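Long-range contacts in ribonucleoside-diphosphate reductase (Pseudomonas aeruginosa, PDB 5IM3), which probably reduces ribonucleoside diphosphates to the deoxyribonucleotides needed for DNA synthesis, and binds dATP as an allosteric enzyme with two ATP cones: residues 811-816 and 842-847; 818-823 and 837-842; 789-794 and 848-853; 674-679 and 857-862. One frame throughout, in Å; residues are numbered along the deposited sequence.

Interaction 1 (811-816 and 842-847)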
# COMPACT_ATOMS: atom_id res chain seq x y z
N ARG A 811 -40.44 5.52 21.71
CA ARG A 811 -41.81 5.11 22.01
C ARG A 811 -41.94 3.59 22.05
O ARG A 811 -42.63 3.04 22.92
CB ARG A 811 -42.77 5.70 20.97
CG ARG A 811 -44.24 5.53 21.31
CD ARG A 811 -45.12 6.43 20.45
NE ARG A 811 -45.04 6.11 19.03
CZ ARG A 811 -45.82 5.22 18.42
NH1 ARG A 811 -46.75 4.56 19.09
NH2 ARG A 811 -45.67 5.00 17.12
N ASP A 812 -41.27 2.89 21.13
CA ASP A 812 -41.31 1.43 21.14
C ASP A 812 -40.53 0.86 22.32
O ASP A 812 -40.95 -0.13 22.92
CB ASP A 812 -40.76 0.88 19.82
CG ASP A 812 -41.81 0.83 18.72
OD1 ASP A 812 -43.00 0.62 19.03
OD2 ASP A 812 -41.43 1.00 17.54
N LEU A 813 -39.40 1.48 22.66
CA LEU A 813 -38.62 1.01 23.80
C LEU A 813 -39.36 1.18 25.11
O LEU A 813 -39.08 0.45 26.07
CB LEU A 813 -37.28 1.75 23.87
CG LEU A 813 -36.31 1.48 22.71
CD1 LEU A 813 -35.09 2.39 22.81
CD2 LEU A 813 -35.89 0.01 22.70
N LYS A 814 -40.31 2.12 25.18
CA LYS A 814 -41.13 2.24 26.38
C LYS A 814 -42.07 1.05 26.52
O LYS A 814 -42.20 0.48 27.61
CB LYS A 814 -41.92 3.55 26.34
CG LYS A 814 -41.08 4.79 26.52
CD LYS A 814 -41.95 6.02 26.43
CE LYS A 814 -41.24 7.25 26.94
NZ LYS A 814 -42.19 8.38 27.10
N ALA A 815 -42.74 0.68 25.43
CA ALA A 815 -43.64 -0.47 25.47
C ALA A 815 -42.93 -1.72 25.96
O ALA A 815 -43.48 -2.48 26.77
CB ALA A 815 -44.25 -0.70 24.08
N ARG A 816 -41.70 -1.95 25.49
CA ARG A 816 -40.91 -3.08 25.96
C ARG A 816 -40.38 -2.88 27.38
O ARG A 816 -39.83 -3.83 27.95
CB ARG A 816 -39.73 -3.32 25.02
CG ARG A 816 -40.12 -3.54 23.56
CD ARG A 816 -40.80 -4.87 23.35
NE ARG A 816 -40.83 -5.25 21.94
CZ ARG A 816 -41.70 -4.77 21.06
NH1 ARG A 816 -42.63 -3.90 21.44
NH2 ARG A 816 -41.65 -5.16 19.79
N GLN A 842 -35.00 -8.63 18.45
CA GLN A 842 -34.60 -8.61 17.04
C GLN A 842 -35.62 -7.90 16.17
O GLN A 842 -35.26 -7.32 15.14
CB GLN A 842 -34.38 -10.04 16.54
CG GLN A 842 -33.68 -10.12 15.19
CD GLN A 842 -32.27 -9.56 15.22
OE1 GLN A 842 -31.56 -9.70 16.21
NE2 GLN A 842 -31.87 -8.91 14.14
N ASP A 843 -36.90 -7.91 16.56
CA ASP A 843 -37.91 -7.22 15.77
C ASP A 843 -37.68 -5.71 15.76
O ASP A 843 -37.99 -5.04 14.76
CB ASP A 843 -39.31 -7.52 16.30
CG ASP A 843 -39.54 -6.96 17.69
OD1 ASP A 843 -38.65 -7.14 18.55
OD2 ASP A 843 -40.60 -6.34 17.91
N LEU A 844 -37.13 -5.16 16.84
CA LEU A 844 -36.82 -3.74 16.88
C LEU A 844 -35.46 -3.44 16.27
O LEU A 844 -35.26 -2.35 15.72
CB LEU A 844 -36.87 -3.22 18.32
CG LEU A 844 -38.19 -2.57 18.75
CD1 LEU A 844 -39.38 -3.42 18.34
CD2 LEU A 844 -38.20 -2.34 20.26
N LYS A 845 -34.51 -4.37 16.35
CA LYS A 845 -33.24 -4.19 15.65
C LYS A 845 -33.47 -4.04 14.15
O LYS A 845 -32.79 -3.26 13.48
CB LYS A 845 -32.30 -5.36 15.93
CG LYS A 845 -31.68 -5.36 17.32
CD LYS A 845 -30.59 -6.42 17.43
CE LYS A 845 -29.79 -6.26 18.70
NZ LYS A 845 -30.60 -6.57 19.91
N ASP A 846 -34.45 -4.78 13.61
CA ASP A 846 -34.76 -4.69 12.19
C ASP A 846 -35.57 -3.43 11.87
O ASP A 846 -35.30 -2.75 10.88
CB ASP A 846 -35.53 -5.93 11.74
CG ASP A 846 -34.73 -7.21 11.93
OD1 ASP A 846 -33.49 -7.14 11.86
OD2 ASP A 846 -35.34 -8.28 12.14
N LEU A 847 -36.56 -3.12 12.71
CA LEU A 847 -37.44 -1.99 12.43
C LEU A 847 -36.69 -0.66 12.49
O LEU A 847 -37.05 0.28 11.77
CB LEU A 847 -38.61 -1.98 13.42
CG LEU A 847 -39.56 -0.78 13.32
CD1 LEU A 847 -40.23 -0.74 11.96
CD2 LEU A 847 -40.59 -0.85 14.44

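Interaction 2 (818-823 and 837-842)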
# COMPACT_ATOMS: atom_id res chain seq x y z
N LEU A 818 -37.86 -0.91 27.95
CA LEU A 818 -36.43 -0.84 27.71
C LEU A 818 -35.93 0.60 27.55
O LEU A 818 -34.85 0.81 26.98
CB LEU A 818 -36.06 -1.66 26.47
CG LEU A 818 -36.31 -3.17 26.51
CD1 LEU A 818 -36.10 -3.78 25.13
CD2 LEU A 818 -35.40 -3.84 27.53
N TRP A 819 -36.68 1.58 28.03
CA TRP A 819 -36.27 2.98 27.97
C TRP A 819 -35.82 3.41 29.36
O TRP A 819 -36.64 3.60 30.26
CB TRP A 819 -37.40 3.87 27.45
CG TRP A 819 -37.00 5.30 27.25
CD1 TRP A 819 -37.50 6.39 27.91
CD2 TRP A 819 -36.01 5.80 26.34
NE1 TRP A 819 -36.88 7.54 27.46
CE2 TRP A 819 -35.96 7.20 26.50
CE3 TRP A 819 -35.15 5.20 25.41
CZ2 TRP A 819 -35.10 8.01 25.76
CZ3 TRP A 819 -34.30 6.01 24.68
CH2 TRP A 819 -34.28 7.40 24.86
N ASP A 820 -34.51 3.56 29.53
CA ASP A 820 -33.92 3.88 30.83
C ASP A 820 -32.56 4.52 30.58
O ASP A 820 -32.08 4.55 29.44
CB ASP A 820 -33.80 2.63 31.71
CG ASP A 820 -33.32 1.41 30.95
OD1 ASP A 820 -32.35 1.53 30.18
OD2 ASP A 820 -33.91 0.33 31.14
N PRO A 821 -31.93 5.06 31.63
CA PRO A 821 -30.63 5.72 31.43
C PRO A 821 -29.57 4.88 30.74
O PRO A 821 -28.84 5.40 29.89
CB PRO A 821 -30.22 6.09 32.86
CG PRO A 821 -31.51 6.32 33.55
CD PRO A 821 -32.48 5.33 32.97
N VAL A 822 -29.45 3.59 31.07
CA VAL A 822 -28.41 2.78 30.45
C VAL A 822 -28.66 2.64 28.95
O VAL A 822 -27.72 2.68 28.15
CB VAL A 822 -28.29 1.40 31.13
CG1 VAL A 822 -27.92 1.56 32.60
CG2 VAL A 822 -29.58 0.61 30.99
N MET A 823 -29.92 2.50 28.55
CA MET A 823 -30.24 2.44 27.12
C MET A 823 -29.82 3.72 26.42
O MET A 823 -29.28 3.68 25.30
CB MET A 823 -31.74 2.19 26.93
CG MET A 823 -32.19 2.17 25.48
SD MET A 823 -31.41 0.87 24.50
CE MET A 823 -32.03 -0.60 25.31
N ILE A 837 -26.87 -4.24 20.39
CA ILE A 837 -27.16 -4.04 21.81
C ILE A 837 -28.14 -5.13 22.21
O ILE A 837 -29.25 -5.22 21.67
CB ILE A 837 -27.68 -2.63 22.12
CG1 ILE A 837 -29.17 -2.49 21.85
CG2 ILE A 837 -26.90 -1.56 21.34
CD1 ILE A 837 -29.63 -1.05 22.00
N GLU A 838 -27.71 -5.97 23.15
CA GLU A 838 -28.38 -7.24 23.43
C GLU A 838 -29.82 -7.05 23.88
O GLU A 838 -30.70 -7.83 23.50
CB GLU A 838 -27.59 -8.02 24.49
CG GLU A 838 -27.55 -7.36 25.88
CD GLU A 838 -26.91 -5.97 25.87
OE1 GLU A 838 -25.94 -5.78 25.11
OE2 GLU A 838 -27.41 -5.07 26.58
N ARG A 839 -30.09 -6.03 24.70
CA ARG A 839 -31.39 -5.94 25.35
C ARG A 839 -32.53 -5.66 24.38
O ARG A 839 -33.69 -5.95 24.71
CB ARG A 839 -31.35 -4.85 26.42
CG ARG A 839 -30.56 -5.25 27.66
CD ARG A 839 -30.35 -4.06 28.56
NE ARG A 839 -31.62 -3.52 29.04
CZ ARG A 839 -31.89 -2.22 29.17
NH1 ARG A 839 -30.99 -1.30 28.84
NH2 ARG A 839 -33.08 -1.84 29.61
N ILE A 840 -32.25 -5.12 23.20
CA ILE A 840 -33.32 -4.81 22.25
C ILE A 840 -33.66 -6.07 21.46
O ILE A 840 -32.76 -6.70 20.89
CB ILE A 840 -32.90 -3.68 21.32
CG1 ILE A 840 -33.06 -2.34 22.06
CG2 ILE A 840 -33.74 -3.67 20.03
CD1 ILE A 840 -32.88 -1.11 21.15
N PRO A 841 -34.93 -6.47 21.40
CA PRO A 841 -35.28 -7.68 20.64
C PRO A 841 -35.07 -7.50 19.15
O PRO A 841 -34.97 -6.38 18.63
CB PRO A 841 -36.76 -7.90 20.97
CG PRO A 841 -37.26 -6.55 21.36
CD PRO A 841 -36.11 -5.86 22.03
N GLN A 842 -35.00 -8.63 18.45
CA GLN A 842 -34.60 -8.61 17.04
C GLN A 842 -35.62 -7.90 16.17
O GLN A 842 -35.26 -7.32 15.14
CB GLN A 842 -34.38 -10.04 16.54
CG GLN A 842 -33.68 -10.12 15.19
CD GLN A 842 -32.27 -9.56 15.22
OE1 GLN A 842 -31.56 -9.70 16.21
NE2 GLN A 842 -31.87 -8.91 14.14

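Interaction 3 (789-794 and 848-853)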
# COMPACT_ATOMS: atom_id res chain seq x y z
N TYR A 789 -31.31 8.14 8.46
CA TYR A 789 -29.86 8.13 8.33
C TYR A 789 -29.19 7.74 9.64
O TYR A 789 -28.18 7.02 9.65
CB TYR A 789 -29.36 9.50 7.85
CG TYR A 789 -27.90 9.51 7.47
CD1 TYR A 789 -27.47 8.94 6.28
CD2 TYR A 789 -26.95 10.08 8.31
CE1 TYR A 789 -26.14 8.95 5.92
CE2 TYR A 789 -25.61 10.08 7.96
CZ TYR A 789 -25.21 9.52 6.77
OH TYR A 789 -23.88 9.51 6.41
N GLN A 790 -29.74 8.20 10.77
CA GLN A 790 -29.26 7.76 12.07
C GLN A 790 -30.32 8.08 13.12
O GLN A 790 -30.91 9.16 13.10
CB GLN A 790 -27.93 8.42 12.44
CG GLN A 790 -27.91 9.92 12.27
CD GLN A 790 -26.54 10.52 12.53
OE1 GLN A 790 -25.63 9.84 13.00
NE2 GLN A 790 -26.39 11.80 12.21
N ASN A 791 -30.57 7.12 14.01
CA ASN A 791 -31.58 7.27 15.05
C ASN A 791 -31.19 8.29 16.12
O ASN A 791 -31.99 8.55 17.02
CB ASN A 791 -31.85 5.92 15.71
CG ASN A 791 -32.39 4.89 14.74
OD1 ASN A 791 -33.30 5.18 13.96
ND2 ASN A 791 -31.82 3.69 14.76
N LEU A 792 -29.99 8.86 16.04
CA LEU A 792 -29.52 9.81 17.04
C LEU A 792 -28.59 10.81 16.37
O LEU A 792 -27.74 10.42 15.55
CB LEU A 792 -28.80 9.08 18.18
CG LEU A 792 -28.22 9.88 19.35
CD1 LEU A 792 -28.20 9.01 20.60
CD2 LEU A 792 -26.82 10.40 19.05
N TYR A 793 -28.75 12.08 16.71
CA TYR A 793 -27.83 13.12 16.25
C TYR A 793 -27.65 14.13 17.37
O TYR A 793 -28.53 14.30 18.22
CB TYR A 793 -28.32 13.80 14.96
CG TYR A 793 -29.58 14.62 15.10
CD1 TYR A 793 -29.53 15.96 15.45
CD2 TYR A 793 -30.83 14.06 14.86
CE1 TYR A 793 -30.68 16.72 15.57
CE2 TYR A 793 -31.99 14.80 14.98
CZ TYR A 793 -31.91 16.14 15.34
OH TYR A 793 -33.06 16.89 15.46
N VAL A 794 -26.50 14.80 17.36
CA VAL A 794 -26.09 15.65 18.47
C VAL A 794 -25.95 17.10 18.00
O VAL A 794 -24.83 17.58 17.78
CB VAL A 794 -24.78 15.14 19.10
CG1 VAL A 794 -25.06 13.88 19.89
CG2 VAL A 794 -23.73 14.85 18.03
N TYR A 848 -35.67 -0.56 13.34
CA TYR A 848 -34.90 0.66 13.49
C TYR A 848 -33.49 0.51 12.93
O TYR A 848 -32.55 1.17 13.37
CB TYR A 848 -34.89 1.10 14.95
CG TYR A 848 -36.26 1.60 15.33
CD1 TYR A 848 -36.62 2.91 15.10
CD2 TYR A 848 -37.21 0.74 15.85
CE1 TYR A 848 -37.87 3.36 15.41
CE2 TYR A 848 -38.46 1.19 16.17
CZ TYR A 848 -38.80 2.50 15.94
OH TYR A 848 -40.05 2.96 16.26
N ALA A 849 -33.35 -0.34 11.92
CA ALA A 849 -32.13 -0.37 11.15
C ALA A 849 -31.96 0.98 10.46
O ALA A 849 -32.93 1.61 10.04
CB ALA A 849 -32.17 -1.50 10.12
N THR A 850 -30.71 1.42 10.38
CA THR A 850 -30.37 2.71 9.81
C THR A 850 -30.07 2.57 8.31
O THR A 850 -30.04 1.47 7.76
CB THR A 850 -29.22 3.30 10.64
OG1 THR A 850 -29.76 4.21 11.60
CG2 THR A 850 -28.16 3.99 9.80
N ALA A 851 -29.89 3.70 7.63
CA ALA A 851 -29.71 3.69 6.18
C ALA A 851 -28.55 2.80 5.74
O ALA A 851 -28.65 2.11 4.72
CB ALA A 851 -29.50 5.12 5.68
N PHE A 852 -27.44 2.82 6.47
CA PHE A 852 -26.27 2.04 6.06
C PHE A 852 -26.32 0.59 6.52
O PHE A 852 -25.43 -0.18 6.14
CB PHE A 852 -24.99 2.69 6.58
CG PHE A 852 -24.42 3.71 5.64
CD1 PHE A 852 -23.92 3.31 4.41
CD2 PHE A 852 -24.37 5.05 5.97
CE1 PHE A 852 -23.39 4.23 3.53
CE2 PHE A 852 -23.85 5.97 5.10
CZ PHE A 852 -23.35 5.56 3.87
N GLU A 853 -27.32 0.20 7.31
CA GLU A 853 -27.50 -1.20 7.68
C GLU A 853 -28.81 -1.76 7.15
O GLU A 853 -29.31 -2.76 7.66
CB GLU A 853 -27.38 -1.38 9.20
CG GLU A 853 -27.93 -0.24 10.05
CD GLU A 853 -27.30 -0.14 11.42
OE1 GLU A 853 -26.10 -0.47 11.55
OE2 GLU A 853 -27.99 0.28 12.36
O HOH W 1 -34.29 3.75 12.15
O HOH W 2 -28.00 5.60 14.29

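Interaction 4 (674-679 and 857-862)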
# COMPACT_ATOMS: atom_id res chain seq x y z
N ILE A 674 -43.30 -1.94 10.36
CA ILE A 674 -42.72 -2.60 9.19
C ILE A 674 -41.27 -2.17 9.09
O ILE A 674 -41.00 -0.96 8.97
CB ILE A 674 -43.48 -2.26 7.90
CG1 ILE A 674 -44.95 -2.66 8.01
CG2 ILE A 674 -42.82 -2.96 6.71
CD1 ILE A 674 -45.78 -2.27 6.80
N PRO A 675 -40.30 -3.09 9.13
CA PRO A 675 -38.92 -2.70 8.85
C PRO A 675 -38.74 -2.40 7.37
O PRO A 675 -39.36 -3.03 6.51
CB PRO A 675 -38.10 -3.92 9.28
CG PRO A 675 -39.05 -5.06 9.16
CD PRO A 675 -40.41 -4.51 9.50
N TYR A 676 -37.90 -1.40 7.08
CA TYR A 676 -37.71 -1.02 5.69
C TYR A 676 -37.16 -2.18 4.87
O TYR A 676 -37.49 -2.32 3.69
CB TYR A 676 -36.78 0.19 5.59
CG TYR A 676 -37.11 1.13 4.45
CD1 TYR A 676 -37.71 0.67 3.29
CD2 TYR A 676 -36.82 2.49 4.54
CE1 TYR A 676 -38.02 1.52 2.25
CE2 TYR A 676 -37.12 3.36 3.50
CZ TYR A 676 -37.72 2.86 2.35
OH TYR A 676 -38.03 3.71 1.31
N GLY A 677 -36.35 -3.04 5.48
CA GLY A 677 -35.81 -4.19 4.78
C GLY A 677 -36.68 -5.42 4.89
O GLY A 677 -36.31 -6.40 5.55
N SER A 678 -37.84 -5.40 4.23
CA SER A 678 -38.78 -6.51 4.31
C SER A 678 -39.72 -6.46 3.12
O SER A 678 -39.89 -5.41 2.49
CB SER A 678 -39.58 -6.47 5.62
OG SER A 678 -40.39 -5.30 5.67
N ASP A 679 -40.32 -7.61 2.82
CA ASP A 679 -41.33 -7.66 1.77
C ASP A 679 -42.54 -6.81 2.13
O ASP A 679 -43.24 -6.32 1.24
CB ASP A 679 -41.76 -9.11 1.52
CG ASP A 679 -40.65 -9.94 0.89
OD1 ASP A 679 -39.50 -9.47 0.85
OD2 ASP A 679 -40.94 -11.07 0.44
N ARG A 857 -30.74 -3.41 -1.89
CA ARG A 857 -31.76 -4.02 -2.73
C ARG A 857 -33.17 -3.68 -2.27
O ARG A 857 -34.09 -3.60 -3.09
CB ARG A 857 -31.57 -5.54 -2.78
CG ARG A 857 -31.45 -6.21 -1.42
CD ARG A 857 -31.24 -7.71 -1.57
NE ARG A 857 -30.87 -8.36 -0.32
CZ ARG A 857 -31.72 -8.98 0.50
NH1 ARG A 857 -33.02 -9.06 0.20
NH2 ARG A 857 -31.28 -9.54 1.61
N TRP A 858 -33.38 -3.49 -0.96
CA TRP A 858 -34.70 -3.10 -0.48
C TRP A 858 -35.08 -1.71 -0.98
O TRP A 858 -36.23 -1.48 -1.38
CB TRP A 858 -34.75 -3.15 1.04
CG TRP A 858 -34.50 -4.51 1.62
CD1 TRP A 858 -33.39 -4.91 2.30
CD2 TRP A 858 -35.38 -5.64 1.57
NE1 TRP A 858 -33.52 -6.22 2.68
CE2 TRP A 858 -34.73 -6.69 2.24
CE3 TRP A 858 -36.65 -5.86 1.03
CZ2 TRP A 858 -35.31 -7.96 2.39
CZ3 TRP A 858 -37.22 -7.12 1.17
CH2 TRP A 858 -36.55 -8.15 1.84
N ILE A 859 -34.14 -0.77 -0.96
CA ILE A 859 -34.42 0.60 -1.38
C ILE A 859 -34.69 0.65 -2.88
O ILE A 859 -35.53 1.42 -3.35
CB ILE A 859 -33.26 1.53 -0.98
CG1 ILE A 859 -32.91 1.36 0.50
CG2 ILE A 859 -33.61 2.98 -1.27
CD1 ILE A 859 -34.06 1.62 1.44
N VAL A 860 -33.97 -0.16 -3.66
CA VAL A 860 -34.16 -0.18 -5.11
C VAL A 860 -35.50 -0.81 -5.46
O VAL A 860 -36.28 -0.25 -6.25
CB VAL A 860 -33.00 -0.91 -5.79
CG1 VAL A 860 -33.28 -1.11 -7.28
CG2 VAL A 860 -31.70 -0.15 -5.58
N GLU A 861 -35.79 -1.98 -4.88
CA GLU A 861 -37.05 -2.66 -5.19
C GLU A 861 -38.25 -1.83 -4.78
O GLU A 861 -39.27 -1.81 -5.48
CB GLU A 861 -37.08 -4.03 -4.51
CG GLU A 861 -36.64 -5.18 -5.39
CD GLU A 861 -37.58 -5.42 -6.55
OE1 GLU A 861 -38.73 -4.91 -6.50
OE2 GLU A 861 -37.18 -6.10 -7.52
N ALA A 862 -38.16 -1.14 -3.64
CA ALA A 862 -39.23 -0.26 -3.22
C ALA A 862 -39.43 0.87 -4.22
O ALA A 862 -40.55 1.17 -4.64
CB ALA A 862 -38.94 0.30 -1.83

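Interaction 1 (811-816 and 842-847)
L844 points from helix 842-847 toward D812, L813 and R816, and the contact is arranged round its two methyl groups. CD2 lies over one face of the R816 guanidinium, displaced toward its rim, and also packs 4.0 Å from R816 CG and 4.1 Å from L813 CD2. CD1 meets the arginine tip to tip, 3.2 Å from R816 NH2, which is tight for a methyl against nitrogen. The R816 chain bends at its second torsion (chi2 -71°), and its NH2 goes on to D843 OD2 in a salt bridge whose guanidinium and carboxylate planes are nearly coplanar. At 2.5 Å the R816 NH2 to D843 OD2 distance is improbably short, so its exact value is doubtful. D812 CB lies 4.1 Å from L844 CD2. The D812 carboxylate crosses the L847 side chain at about a right angle, with OD2 3.7 Å from L847 CD2, but its oxygens are bonded outside the pair: OD2 to Y848 OH and OD1 to H673 NE2. The segments 811-815 and 842-847 run antiparallel, at 178° with 11.6 Å between axes, while helix 665-672 touches both, Y670 meeting L847 and L671 meeting R811.

Interaction 2 (818-823 and 837-842)
R839 meets L818, D820, V822 and M823 along a single side chain. At its base, R839 CB lies 4.3 Å from L818 CD2. Beyond CB the chain runs out extended and then turns at chi3 (62°), which places R839 NE 4.1 Å from L818 CD2. L818 slides past the arginine in the opposite direction and sets its other methyl, CD1, 3.7 Å from P841 CD. From CZ the guanidinium divides. R839 NH1 comes 3.2 Å from V822 CG2, and M823 CE lies over one face of the group. The stronger bond to the aspartate runs from R839 NH2 to D820 OD2 at 2.8 Å, on the syn lone pair, with the oxygen 24° out of the guanidinium plane. NH1 and NH2 also make long, weak bonds to D820 OD1. That oxygen has firmer work as well: D820 OD1 accepts from M823 N at 3.1 Å, so the same carboxylate N-caps helix 821-829 and pairs with R839. M823 SD also touches I837 CD1 at 3.6 Å. The contact ties the start of helix 821-829 to the loop leading into helix 842-847. I840 also packs on L813 of helix 807-815, and T54 and D47 of the second subunit rest on V822 and R839.

Interaction 3 (789-794 and 848-853)
N791 turns its CG anti to its own carbonyl carbon (chi1 -61°), beside the backbone N, with the amide reaching Y848 O; Y789 sets its CG anti to the backbone N (chi1 -170°), and its ring lies beside F852. N791 stands at the foot of the beta hairpin formed by strands 792-795 and 802-805 in the barrel domain, and the contact joins that foot to the loop after helix 842-847. N791 ND2 donates to Y848 O at 3.0 Å with an N-H...O angle of 161°, the acceptor in the amide plane and the donor on a carbonyl lone pair. A second bond from ND2 to G832 O, and one from N806 ND2 to N791 OD1, hold the buried amide firmly in place. Its plane is steeply inclined to the Y848 ring, whose edge faces OD1. Farther along, T850 CG2 presses to 3.0 Å from Y789 O, a close approach for a methyl, and A851 CB lies 4.0 Å from Y789 CA. The rings of Y789 and F852 point the same way side by side, Y789 OH at the edge of F852, 3.8 Å from F852 CE2. Water 1 donates to N791 OD1 and to A849 O, 3.3 Å from the latter.

Interaction 4 (674-679 and 857-862)
G677 and W858 bring their CA atoms to 5.5 Å where the inverse gamma turn centred on G677 lays its backbone against the indole. G677 CA sits squarely over the five-membered ring of W858, 3.4 Å from its centroid and 8° off the normal, a CH-pi contact. The carbonyl carbon of G677 follows over the middle of the indole, and S678 N lies above the same face near the rim, 3.4 Å from W858 CE3. Glycine, having no side chain, lets the turn lie this close. R857 NH1 lies over the rim of the opposite face, while its NH2 pairs with E855. D679 OD1 meets the indole edge in plane, 3.3 Å from W858 CZ3. A second CH-pi contact lies alongside: I859 CD1 stands over the centre of the Y676 ring, 3.9 Å from its centroid, with A862 CB at the ring edge. The tyrosine hydroxyl bonds to I785 O, and S678 OG donates to P675 O at 2.6 Å, bracing the turn before helix 679-707. Dispersion and CH-pi attraction therefore carry the joint between this loop and helix 856-866. A carboxylate oxygen at the edge and a guanidinium nitrogen near the rim of one face are consistent with the indole's positive edge and electron-rich face.

In the fold
The four contacts nest without crossing, all within the barrel domain. Entering from the N-terminal side, the chain passes 674-679, ahead of helix 679-707, and returns to it only at helix 856-866, so interaction 4 closes the outermost loop. Within it, interaction 3 joins the start of the hairpin at 789-794 to 848-853. Interaction 1 then pairs helices 807-815 and 842-847, and interaction 2 closes the innermost loop, round helix 821-829. Interactions 1 and 2 share Q842, and K845 NZ probably bonds to I837 O between them. L847 packs on I674 and P675, linking interactions 1 and 4, whereas interactions 2 and 4 stay about 7 Å apart at their nearest atoms.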